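PDB 5KOL: uncharacterized protein from Escherichia coli O157:H7, which belongs to the CinA (PncC) family but probably lacks nicotinamide-nucleotide amidohydrolase activity, its own function being unknown. Local coordinates for residues K8-A13 with V161-A166; M98-I103 with A135-G140. All coordinates share one frame; numbering follows the deposited sequence. Where two conformers were deposited one is given.

Contact 1 (K8-A13 with V161-A166); sequences KIVQLA and VRFALA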
ATOM      1  N   LYS A   8       9.529  23.143 -12.457  1.00 41.13           N
ATOM      2  CA  LYS A   8       8.563  23.020 -13.540  1.00 48.63           C
ATOM      3  C   LYS A   8       7.538  21.968 -13.147  1.00 45.43           C
ATOM      4  O   LYS A   8       7.907  20.893 -12.667  1.00 38.23           O
ATOM      5  CB  LYS A   8       9.225  22.643 -14.888  1.00 42.62           C
ATOM      6  CG  LYS A   8      10.266  23.632 -15.393  1.00 44.82           C
ATOM      7  CD  LYS A   8      10.994  23.169 -16.679  1.00 37.05           C
ATOM      8  CE  LYS A   8      11.239  24.352 -17.613  1.00 47.87           C
ATOM      9  NZ  LYS A   8      11.789  23.961 -18.969  1.00 40.44           N
ATOM     10  N   ILE A   9       6.260  22.291 -13.325  1.00 38.97           N
ATOM     11  CA  ILE A   9       5.195  21.300 -13.213  1.00 42.97           C
ATOM     12  C   ILE A   9       5.246  20.429 -14.465  1.00 48.42           C
ATOM     13  O   ILE A   9       4.968  20.904 -15.569  1.00 46.18           O
ATOM     14  CB  ILE A   9       3.827  21.969 -13.055  1.00 42.23           C
ATOM     15  CG1 ILE A   9       3.777  22.792 -11.759  1.00 43.51           C
ATOM     16  CG2 ILE A   9       2.716  20.926 -13.062  1.00 39.22           C
ATOM     17  CD1 ILE A   9       3.820  21.928 -10.508  1.00 41.13           C
ATOM     18  N   VAL A  10       5.613  19.155 -14.307  1.00 42.69           N
ATOM     19  CA  VAL A  10       5.758  18.302 -15.477  1.00 41.70           C
ATOM     20  C   VAL A  10       4.407  18.147 -16.160  1.00 41.74           C
ATOM     21  O   VAL A  10       3.356  18.068 -15.507  1.00 42.32           O
ATOM     22  CB  VAL A  10       6.355  16.938 -15.091  1.00 43.75           C
ATOM     23  CG1 VAL A  10       7.770  17.111 -14.574  1.00 35.55           C
ATOM     24  CG2 VAL A  10       5.502  16.245 -14.051  1.00 42.67           C
ATOM     25  N   GLN A  11       4.424  18.146 -17.490  1.00 39.20           N
ATOM     26  CA  GLN A  11       3.234  17.901 -18.297  0.63 40.82           C
ATOM     27  C   GLN A  11       3.321  16.470 -18.814  1.00 42.42           C
ATOM     28  O   GLN A  11       4.167  16.165 -19.662  1.00 44.94           O
ATOM     29  CB  GLN A  11       3.136  18.903 -19.449  0.63 45.59           C
ATOM     30  CG  GLN A  11       3.272  20.370 -19.039  0.63 47.07           C
ATOM     31  CD  GLN A  11       1.984  20.973 -18.489  0.63 55.26           C
ATOM     32  OE1 GLN A  11       1.660  20.822 -17.305  0.63 55.08           O
ATOM     33  NE2 GLN A  11       1.247  21.677 -19.346  0.63 56.92           N
ATOM     34  N   LEU A  12       2.468  15.589 -18.299  1.00 35.43           N
ATOM     35  CA  LEU A  12       2.568  14.174 -18.634  0.66 35.85           C
ATOM     36  C   LEU A  12       2.393  13.951 -20.133  1.00 37.99           C
ATOM     37  O   LEU A  12       1.463  14.478 -20.753  1.00 37.53           O
ATOM     38  CB  LEU A  12       1.525  13.376 -17.864  0.66 33.51           C
ATOM     39  CG  LEU A  12       1.729  13.231 -16.352  0.66 32.11           C
ATOM     40  CD1 LEU A  12       0.455  12.691 -15.725  0.66 28.68           C
ATOM     41  CD2 LEU A  12       2.916  12.308 -16.046  0.66 27.95           C
ATOM     42  N   ALA A  13       3.282  13.157 -20.704  1.00 37.22           N
ATOM     43  CA  ALA A  13       3.226  12.752 -22.103  1.00 33.80           C
ATOM     44  C   ALA A  13       2.890  11.266 -22.172  1.00 36.08           C
ATOM     45  O   ALA A  13       3.080  10.519 -21.203  1.00 32.21           O
ATOM     46  CB  ALA A  13       4.562  13.029 -22.799  1.00 38.03           C
ATOM     47  N   VAL A 161      -0.783   8.947  -9.919  1.00 20.19           N
ATOM     48  CA  VAL A 161       0.356   8.045  -9.745  1.00 22.40           C
ATOM     49  C   VAL A 161       1.459   8.396 -10.745  1.00 24.47           C
ATOM     50  O   VAL A 161       2.629   8.544 -10.373  1.00 22.05           O
ATOM     51  CB  VAL A 161      -0.078   6.567  -9.849  1.00 28.33           C
ATOM     52  CG1 VAL A 161       1.156   5.644  -9.786  1.00 25.06           C
ATOM     53  CG2 VAL A 161      -1.098   6.171  -8.724  1.00 22.88           C
ATOM     54  N   ARG A 162       1.105   8.558 -12.031  1.00 25.54           N
ATOM     55  CA  ARG A 162       2.120   8.918 -13.029  1.00 24.78           C
ATOM     56  C   ARG A 162       2.763  10.263 -12.715  1.00 22.61           C
ATOM     57  O   ARG A 162       3.980  10.431 -12.864  1.00 23.83           O
ATOM     58  CB  ARG A 162       1.514   8.959 -14.439  1.00 23.91           C
ATOM     59  CG  ARG A 162       1.240   7.582 -15.033  1.00 24.91           C
ATOM     60  CD  ARG A 162       0.386   7.672 -16.320  1.00 29.20           C
ATOM     61  NE  ARG A 162       1.050   8.348 -17.425  1.00 31.65           N
ATOM     62  CZ  ARG A 162       0.405   9.054 -18.349  1.00 36.81           C
ATOM     63  NH1 ARG A 162      -0.921   9.204 -18.270  1.00 34.70           N
ATOM     64  NH2 ARG A 162       1.081   9.640 -19.332  1.00 36.43           N
ATOM     65  N   PHE A 163       1.961  11.245 -12.303  1.00 21.73           N
ATOM     66  CA  PHE A 163       2.505  12.567 -12.000  1.00 24.47           C
ATOM     67  C   PHE A 163       3.465  12.517 -10.809  1.00 26.75           C
ATOM     68  O   PHE A 163       4.526  13.149 -10.824  1.00 24.93           O
ATOM     69  CB  PHE A 163       1.366  13.548 -11.713  1.00 24.96           C
ATOM     70  CG  PHE A 163       1.843  14.909 -11.329  1.00 26.93           C
ATOM     71  CD1 PHE A 163       2.212  15.819 -12.301  1.00 26.78           C
ATOM     72  CD2 PHE A 163       1.935  15.282  -9.988  1.00 24.45           C
ATOM     73  CE1 PHE A 163       2.670  17.070 -11.975  1.00 32.89           C
ATOM     74  CE2 PHE A 163       2.394  16.544  -9.647  1.00 27.49           C
ATOM     75  CZ  PHE A 163       2.770  17.437 -10.635  1.00 29.23           C
ATOM     76  N   ALA A 164       3.081  11.799  -9.750  1.00 25.61           N
ATOM     77  CA  ALA A 164       3.931  11.682  -8.563  1.00 27.81           C
ATOM     78  C   ALA A 164       5.329  11.180  -8.920  1.00 27.00           C
ATOM     79  O   ALA A 164       6.342  11.681  -8.402  1.00 25.16           O
ATOM     80  CB  ALA A 164       3.268  10.737  -7.552  1.00 22.08           C
ATOM     81  N   LEU A 165       5.394  10.197  -9.818  1.00 22.90           N
ATOM     82  CA  LEU A 165       6.659   9.627 -10.277  1.00 17.74           C
ATOM     83  C   LEU A 165       7.408  10.596 -11.187  1.00 23.83           C
ATOM     84  O   LEU A 165       8.610  10.839 -11.006  1.00 24.99           O
ATOM     85  CB  LEU A 165       6.368   8.314 -11.021  1.00 20.21           C
ATOM     86  CG  LEU A 165       5.737   7.186 -10.172  1.00 24.06           C
ATOM     87  CD1 LEU A 165       5.392   6.003 -11.047  1.00 20.98           C
ATOM     88  CD2 LEU A 165       6.684   6.732  -9.072  1.00 25.14           C
ATOM     89  N   ALA A 166       6.720  11.134 -12.201  1.00 23.18           N
ATOM     90  CA  ALA A 166       7.374  12.011 -13.168  1.00 24.59           C
ATOM     91  C   ALA A 166       7.926  13.267 -12.505  1.00 25.50           C
ATOM     92  O   ALA A 166       9.001  13.764 -12.882  1.00 27.23           O
ATOM     93  CB  ALA A 166       6.393  12.375 -14.287  1.00 22.48           C
TER

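Contact 2 (M98-I103 with A135-G140); sequences MATGAI and AWHIKG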
ATOM      1  N   MET A  98       2.840  13.980   5.456  1.00 28.37           N
ATOM      2  CA  MET A  98       2.867  12.563   5.107  1.00 26.04           C
ATOM      3  C   MET A  98       4.224  12.175   4.544  1.00 29.43           C
ATOM      4  O   MET A  98       4.719  11.077   4.815  1.00 27.41           O
ATOM      5  CB  MET A  98       1.772  12.165   4.111  1.00 24.80           C
ATOM      6  CG  MET A  98       0.349  12.239   4.635  1.00 20.33           C
ATOM      7  SD  MET A  98      -0.930  12.213   3.331  1.00 27.97           S
ATOM      8  CE  MET A  98      -0.663  10.542   2.662  1.00 23.07           C
ATOM      9  N   ALA A  99       4.839  13.069   3.764  1.00 26.72           N
ATOM     10  CA  ALA A  99       6.149  12.784   3.186  1.00 23.16           C
ATOM     11  C   ALA A  99       7.231  12.691   4.265  1.00 25.84           C
ATOM     12  O   ALA A  99       8.130  11.848   4.176  1.00 28.70           O
ATOM     13  CB  ALA A  99       6.510  13.855   2.157  1.00 21.90           C
ATOM     14  N   THR A 100       7.185  13.562   5.282  1.00 27.01           N
ATOM     15  CA  THR A 100       8.196  13.459   6.329  1.00 32.44           C
ATOM     16  C   THR A 100       7.893  12.325   7.297  1.00 32.76           C
ATOM     17  O   THR A 100       8.828  11.706   7.822  1.00 31.09           O
ATOM     18  CB  THR A 100       8.338  14.778   7.103  1.00 36.83           C
ATOM     19  OG1 THR A 100       7.083  15.143   7.689  1.00 35.78           O
ATOM     20  CG2 THR A 100       8.811  15.894   6.183  1.00 32.27           C
ATOM     21  N   GLY A 101       6.609  12.032   7.539  1.00 28.69           N
ATOM     22  CA  GLY A 101       6.271  10.881   8.362  1.00 31.59           C
ATOM     23  C   GLY A 101       6.752   9.570   7.767  1.00 34.90           C
ATOM     24  O   GLY A 101       7.241   8.697   8.489  1.00 28.34           O
ATOM     25  N   ALA A 102       6.621   9.406   6.443  1.00 25.48           N
ATOM     26  CA  ALA A 102       7.092   8.167   5.829  1.00 26.57           C
ATOM     27  C   ALA A 102       8.604   8.039   5.954  1.00 26.18           C
ATOM     28  O   ALA A 102       9.123   6.944   6.217  1.00 28.23           O
ATOM     29  CB  ALA A 102       6.666   8.102   4.355  1.00 25.42           C
ATOM     30  N   ILE A 103       9.324   9.143   5.759  1.00 28.51           N
ATOM     31  CA  ILE A 103      10.773   9.147   5.944  1.00 30.30           C
ATOM     32  C   ILE A 103      11.113   8.622   7.330  1.00 32.70           C
ATOM     33  O   ILE A 103      11.945   7.719   7.486  1.00 33.29           O
ATOM     34  CB  ILE A 103      11.337  10.560   5.697  1.00 34.34           C
ATOM     35  CG1 ILE A 103      11.197  10.953   4.212  1.00 29.91           C
ATOM     36  CG2 ILE A 103      12.806  10.683   6.145  1.00 30.79           C
ATOM     37  CD1 ILE A 103      12.263  10.367   3.290  1.00 25.55           C
ATOM     38  N   ALA A 135       3.585  15.759  -2.242  1.00 23.30           N
ATOM     39  CA  ALA A 135       4.798  16.234  -1.584  1.00 24.53           C
ATOM     40  C   ALA A 135       5.933  15.249  -1.830  1.00 25.22           C
ATOM     41  O   ALA A 135       5.709  14.037  -1.958  1.00 26.98           O
ATOM     42  CB  ALA A 135       4.581  16.451  -0.060  1.00 24.79           C
ATOM     43  N   TRP A 136       7.158  15.782  -1.912  1.00 24.80           N
ATOM     44  CA  TRP A 136       8.367  14.978  -2.054  1.00 25.74           C
ATOM     45  C   TRP A 136       9.430  15.457  -1.076  1.00 29.91           C
ATOM     46  O   TRP A 136       9.654  16.660  -0.943  1.00 29.50           O
ATOM     47  CB  TRP A 136       8.955  15.064  -3.471  1.00 25.29           C
ATOM     48  CG  TRP A 136       7.966  14.733  -4.568  1.00 26.09           C
ATOM     49  CD1 TRP A 136       7.824  13.544  -5.209  1.00 24.15           C
ATOM     50  CD2 TRP A 136       6.993  15.620  -5.138  1.00 26.21           C
ATOM     51  NE1 TRP A 136       6.812  13.624  -6.151  1.00 23.38           N
ATOM     52  CE2 TRP A 136       6.293  14.894  -6.127  1.00 20.99           C
ATOM     53  CE3 TRP A 136       6.667  16.969  -4.928  1.00 27.55           C
ATOM     54  CZ2 TRP A 136       5.272  15.461  -6.882  1.00 21.32           C
ATOM     55  CZ3 TRP A 136       5.649  17.531  -5.677  1.00 23.36           C
ATOM     56  CH2 TRP A 136       4.963  16.780  -6.642  1.00 28.20           C
ATOM     57  N   HIS A 137      10.109  14.509  -0.433  1.00 24.84           N
ATOM     58  CA  HIS A 137      11.256  14.785   0.421  1.00 29.02           C
ATOM     59  C   HIS A 137      12.503  14.300  -0.303  1.00 35.70           C
ATOM     60  O   HIS A 137      12.590  13.123  -0.669  1.00 32.12           O
ATOM     61  CB  HIS A 137      11.127  14.087   1.774  1.00 35.35           C
ATOM     62  CG  HIS A 137      12.300  14.306   2.684  1.00 41.73           C
ATOM     63  ND1 HIS A 137      12.273  15.203   3.732  1.00 45.29           N
ATOM     64  CD2 HIS A 137      13.532  13.741   2.708  1.00 43.99           C
ATOM     65  CE1 HIS A 137      13.438  15.184   4.357  1.00 43.46           C
ATOM     66  NE2 HIS A 137      14.219  14.303   3.758  1.00 42.87           N
ATOM     67  N   ILE A 138      13.449  15.202  -0.529  1.00 38.29           N
ATOM     68  CA  ILE A 138      14.714  14.866  -1.173  1.00 42.07           C
ATOM     69  C   ILE A 138      15.827  15.612  -0.466  1.00 43.02           C
ATOM     70  O   ILE A 138      15.735  16.830  -0.279  1.00 44.61           O
ATOM     71  CB  ILE A 138      14.739  15.233  -2.665  1.00 38.54           C
ATOM     72  CG1 ILE A 138      13.416  14.892  -3.333  1.00 33.18           C
ATOM     73  CG2 ILE A 138      15.925  14.555  -3.340  1.00 41.89           C
ATOM     74  CD1 ILE A 138      13.230  15.539  -4.661  1.00 42.76           C
ATOM     75  N   LYS A 139      16.884  14.888  -0.100  1.00 44.18           N
ATOM     76  CA  LYS A 139      18.090  15.471   0.486  1.00 53.64           C
ATOM     77  C   LYS A 139      17.753  16.451   1.613  1.00 47.38           C
ATOM     78  O   LYS A 139      18.168  17.610   1.607  1.00 47.38           O
ATOM     79  CB  LYS A 139      18.939  16.146  -0.596  1.00 49.84           C
ATOM     80  CG  LYS A 139      19.515  15.172  -1.630  1.00 52.64           C
ATOM     81  CD  LYS A 139      20.131  15.903  -2.825  1.00 58.49           C
ATOM     82  CE  LYS A 139      20.701  14.929  -3.860  1.00 52.48           C
ATOM     83  NZ  LYS A 139      19.749  14.653  -4.982  1.00 61.10           N
ATOM     84  N   GLY A 140      16.976  15.978   2.587  1.00 53.59           N
ATOM     85  CA  GLY A 140      16.618  16.807   3.727  1.00 49.48           C
ATOM     86  C   GLY A 140      15.683  17.961   3.433  1.00 52.80           C
ATOM     87  O   GLY A 140      15.437  18.781   4.323  1.00 54.28           O
TER

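Contact 1 (K8-A13 with V161-A166)
Apolar contacts carry most of this meeting between the extended N-terminal segment 8-13 and one flank of helix 153-171. Val10 and Leu12 both turn their side chains to the helix. Val10 CG1 is anti to the carbonyl carbon (chi1 -65°), which puts CG2 in the crowded position between backbone N and carbonyl carbon. From there CG2 reaches obliquely to Phe163, with Val10 CG2 3.6 Å from Phe163 CE1. The same methyl of Val10 lies 4.0 Å from Ala166 CB. Phe163 CG is anti to the backbone N (chi1 177°), which lets the ring reach residues 9 and 10. Ile9 CG2 comes to the ring edge, 4.0 Å from Phe163 CE1, and Val10 O also lies at this edge, in the ring plane. Leu12 lies against one turn of the helix, spanning Arg162 to Ala166. Leu12 CD2 is 3.9 Å from Ala166 CB and 3.8 Å from the backbone Arg162 O, and its CD1 faces the start of the Phe163 side chain.

In the fold, helix 153-171 is the last helix of this CinA-family chain, and Phe163 lies between the N-terminal segment and the central sheet. Its ring meets that of Phe134, and it touches Met147 of strand 141-148.

The polar contact is at the end of the segment. The Arg162 chain bends at chi3, bringing its guanidinium beside residues 12 and 13. Leu12 CB covers one face of this group, while Ala13 O lies at its edge. Arg162 NH2 gives Ala13 O a weak hydrogen bond of 2.9 Å, bent to 115° at the hydrogen. Arg162 NE bonds to Asp16 O. Gln167 of the same helix grips the backbone of Lys8 and Val10 through its amide.

Contact 2 (M98-I103 with A135-G140)
Helix 92-106 packs on one face of the central mixed sheet, across strand 131-138. The axes of segments 98-103 and 135-138 approach to 7.7 Å and cross at -43°. The two backbones come nearest at Ala99 and Ala135, with their CA atoms 6.0 Å apart. Two methyls meet here, which allows this close approach: Ala99 CB is 3.9 Å from Ala135 CB.

Farther along, the elements diverge and larger side chains bridge the gap. His137 CG is anti to the backbone N (chi1 178°), which carries the imidazole out to the helix. Ile103 crosses the ring at about a right angle. Its CG1, beside the backbone N, lies over one face in a CH-pi contact, with Ile103 CG1 4.2 Å from the centroid of the His137 ring and 27° off the normal. The end methyl leans to the carbon side of the ring, with Ile103 CD1 3.7 Å from His137 CD2.

The strand is an inner one of the five-stranded sheet. Ala135 and His137 face helix 92-106, while Trp136 and Ile138 point to the other face, where helix 153-171 lies. This is a three-layer alpha/beta/alpha fold, with helices on both sides of the sheet. Backbone bonds join Ala135 to Ala113 and His137 to Ser111 on strand 110-116, whose Ala113 and Ser111 also touch Ala99 and Ile103.

Thr100 approaches His137 from another direction. Thr100 CG2 is 4.3 Å from His137 ND1, a loose and oblique contact. Thr100 OG1 turns back to its own helix and hydrogen-bonds to Glu97 O. His137 ND1 is hydrogen-bonded to Asn142 OD1, which probably helps fix the rotation of the ring that Ile103 covers.

In the fold
From the N terminus, the chain first runs through 8-13, then through most of the domain before helix 153-171 returns to it. Contact 1 thus closes a long loop of 147 residues. Contact 2 falls wholly within this loop and closes a shorter one of 31 residues, from helix 92-106 through strand 110-116 to strand 131-138. The two nest and do not cross. The centres of contact 1 and contact 2 are about 18 Å apart. Contact 2 joins a helix to one face of the sheet; contact 1 binds the N-terminal segment to the helix on the other. Trp136 connects them, its NE1 probably hydrogen-bonded to Ala164 O and its ring packed on Phe163.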